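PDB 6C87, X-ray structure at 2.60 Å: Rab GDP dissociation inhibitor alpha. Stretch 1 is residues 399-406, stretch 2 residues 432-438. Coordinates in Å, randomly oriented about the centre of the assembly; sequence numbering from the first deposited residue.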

# COMPACT_ATOMS: atom_id res chain seq x y z
N ALA A 399 20.10 -6.78 -22.32
CA ALA A 399 19.58 -6.65 -20.97
C ALA A 399 20.77 -6.50 -20.02
O ALA A 399 21.82 -7.10 -20.26
CB ALA A 399 18.74 -7.86 -20.56
N PRO A 400 20.61 -5.71 -18.96
CA PRO A 400 21.74 -5.47 -18.05
C PRO A 400 22.08 -6.69 -17.22
O PRO A 400 21.23 -7.54 -16.94
CB PRO A 400 21.24 -4.32 -17.17
CG PRO A 400 19.75 -4.43 -17.23
CD PRO A 400 19.43 -4.91 -18.60
N LEU A 401 23.36 -6.77 -16.82
CA LEU A 401 23.82 -7.87 -15.98
C LEU A 401 23.38 -7.69 -14.53
O LEU A 401 23.00 -8.66 -13.86
CB LEU A 401 25.34 -7.98 -16.06
CG LEU A 401 25.96 -8.20 -17.43
CD1 LEU A 401 27.47 -7.96 -17.39
CD2 LEU A 401 25.65 -9.59 -17.93
N GLU A 402 23.44 -6.46 -14.01
CA GLU A 402 23.06 -6.16 -12.64
C GLU A 402 21.94 -5.12 -12.64
O GLU A 402 21.74 -4.40 -13.62
CB GLU A 402 24.27 -5.67 -11.83
N ASP A 403 21.23 -5.03 -11.52
CA ASP A 403 20.07 -4.15 -11.43
C ASP A 403 20.44 -2.70 -11.17
O ASP A 403 19.56 -1.84 -11.22
CB ASP A 403 19.10 -4.64 -10.34
CG ASP A 403 19.71 -4.65 -8.94
OD1 ASP A 403 20.93 -4.40 -8.80
OD2 ASP A 403 18.96 -4.90 -7.98
N GLY A 404 21.71 -2.41 -10.91
CA GLY A 404 22.18 -1.06 -10.70
C GLY A 404 22.35 -0.67 -9.26
O GLY A 404 22.94 0.39 -8.99
N LYS A 405 21.86 -1.48 -8.32
CA LYS A 405 21.94 -1.09 -6.91
C LYS A 405 23.37 -1.14 -6.39
O LYS A 405 23.72 -0.35 -5.51
CB LYS A 405 21.01 -1.98 -6.08
CG LYS A 405 19.54 -1.71 -6.38
CD LYS A 405 18.62 -2.26 -5.31
CE LYS A 405 17.17 -2.17 -5.73
NZ LYS A 405 16.24 -2.53 -4.62
N LYS A 406 24.20 -2.03 -6.93
CA LYS A 406 25.57 -2.13 -6.44
C LYS A 406 26.45 -1.01 -7.00
O LYS A 406 27.24 -0.41 -6.27
CB LYS A 406 26.16 -3.50 -6.77
N TYR A 432 12.59 2.28 -11.95
CA TYR A 432 12.34 3.30 -10.94
C TYR A 432 12.35 2.70 -9.54
O TYR A 432 12.83 3.34 -8.59
CB TYR A 432 11.01 4.01 -11.22
CG TYR A 432 10.88 5.32 -10.48
CD1 TYR A 432 11.62 6.43 -10.87
CD2 TYR A 432 10.02 5.45 -9.38
CE1 TYR A 432 11.51 7.63 -10.20
CE2 TYR A 432 9.91 6.65 -8.70
CZ TYR A 432 10.66 7.74 -9.11
OH TYR A 432 10.56 8.94 -8.44
N GLU A 433 11.86 1.47 -9.39
CA GLU A 433 11.93 0.81 -8.09
C GLU A 433 13.38 0.52 -7.70
O GLU A 433 13.76 0.67 -6.53
CB GLU A 433 11.13 -0.49 -8.12
CG GLU A 433 9.64 -0.30 -8.03
CD GLU A 433 8.92 -1.62 -8.16
OE1 GLU A 433 9.58 -2.59 -8.58
OE2 GLU A 433 7.71 -1.68 -7.84
N ARG A 434 14.20 0.12 -8.67
CA ARG A 434 15.62 -0.11 -8.41
C ARG A 434 16.32 1.18 -8.01
O ARG A 434 17.23 1.16 -7.18
CB ARG A 434 16.29 -0.71 -9.64
CG ARG A 434 15.94 -2.17 -9.90
CD ARG A 434 15.79 -2.45 -11.38
NE ARG A 434 16.99 -2.09 -12.12
CZ ARG A 434 17.08 -2.07 -13.44
NH1 ARG A 434 16.04 -2.41 -14.19
NH2 ARG A 434 18.22 -1.72 -14.02
N ILE A 435 15.90 2.32 -8.58
CA ILE A 435 16.53 3.59 -8.24
C ILE A 435 16.18 4.01 -6.82
O ILE A 435 17.06 4.28 -6.00
CB ILE A 435 16.13 4.67 -9.27
CG1 ILE A 435 16.73 4.36 -10.64
CG2 ILE A 435 16.56 6.05 -8.80
CD1 ILE A 435 16.16 5.20 -11.75
N THR A 436 14.88 4.02 -6.49
CA THR A 436 14.41 4.55 -5.22
C THR A 436 14.44 3.53 -4.08
O THR A 436 14.30 3.93 -2.92
CB THR A 436 12.98 5.11 -5.35
OG1 THR A 436 12.07 4.05 -5.65
CG2 THR A 436 12.92 6.15 -6.47
N GLY A 437 14.58 2.24 -4.38
CA GLY A 437 14.52 1.25 -3.33
C GLY A 437 13.16 1.09 -2.69
O GLY A 437 13.06 0.43 -1.65
N GLU A 438 12.13 1.66 -3.28
CA GLU A 438 10.78 1.62 -2.75
C GLU A 438 9.85 1.04 -3.80
O GLU A 438 10.10 1.14 -5.01
CB GLU A 438 10.30 3.02 -2.33
O HOH W 1 21.10 -1.98 -14.16

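One arginine side chain makes every direct hydrogen bond of this contact, and the atom it binds is a backbone oxygen. Arg434 donates twice to the carbonyl of Asp403. Arg434 NE lies 2.7 Å from Asp403 O, with an N-H...O angle of 154°. Arg434 NH2 lies 3.1 Å from the same Asp403 O, but the angle falls to 133° and this bond is weak. The oxygen sits at the edge of the guanidinium, near its plane. That is where the N-H bonds point, so one acceptor can take both. The carboxylate of Asp403 is not the partner.

That carboxylate is used within its own stretch. Lys405 N donates to Asp403 OD1 at 3.1 Å, with an angle of 165°. The bond ties the side chain of Asp403, in the p rotamer, to the backbone two residues on. Between them is Gly404, with phi 100° and psi -10°. At these angles a CB would be jammed against the carbonyl O of Asp403, the same oxygen that accepts from Arg434. The backbone here therefore calls for glycine by itself.

The two stretches belong to one chain, and the residues that touch are at least 28 positions apart. Stretch 1 leaves a strand at Pro400 and continues as loop or turn. Stretch 2 is the last part of a helix, through Thr436, and the residues that follow it. The backbones come nearest at Lys405 and Arg434, whose CA atoms are 6.6 Å apart. The contact is small, burying 245 Å² over both sides. Arg434 has the largest covered area, 106 Å².

Arg434 points its CA-to-CB bond toward stretch 1. Its chi2, at 142°, lies between wells, and chi3 is p. The guanidinium also meets a water. Water 1 donates to Glu402 O at 2.6 Å and accepts a weak bond from Arg434 NH2 at 2.9 Å. The water thus links a second carbonyl to the arginine; Glu402 O is 4.4 Å from Arg434 NH2, too far for a direct bond. Pro400 adds a loose contact, with its CG 4.5 Å from Arg434 NH2.

Lys405 makes the other main contact. Its CA-to-CB bond points sideways, but the end of the side chain comes nearer the helix. The chain is extended, with chi2 to chi4 all t. Lys405 CE is 3.6 Å from Arg434 O and 4.3 Å from Arg434 CB, so its aliphatic part packs on the helix. The amine reaches the helix end, where Lys405 NZ is 4.5 Å from Glu433 O and 4.3 Å from Gly437 CA. The first distance is too long for a hydrogen bond.

Glu433 O instead accepts from Gly437 N at 2.8 Å, a backbone bond that closes the last turn. Gly437 then leaves helical geometry with positive phi, which favours glycine. Ile435 and Thr436 point their CA-to-CB bonds away from stretch 1 and make no contact with it.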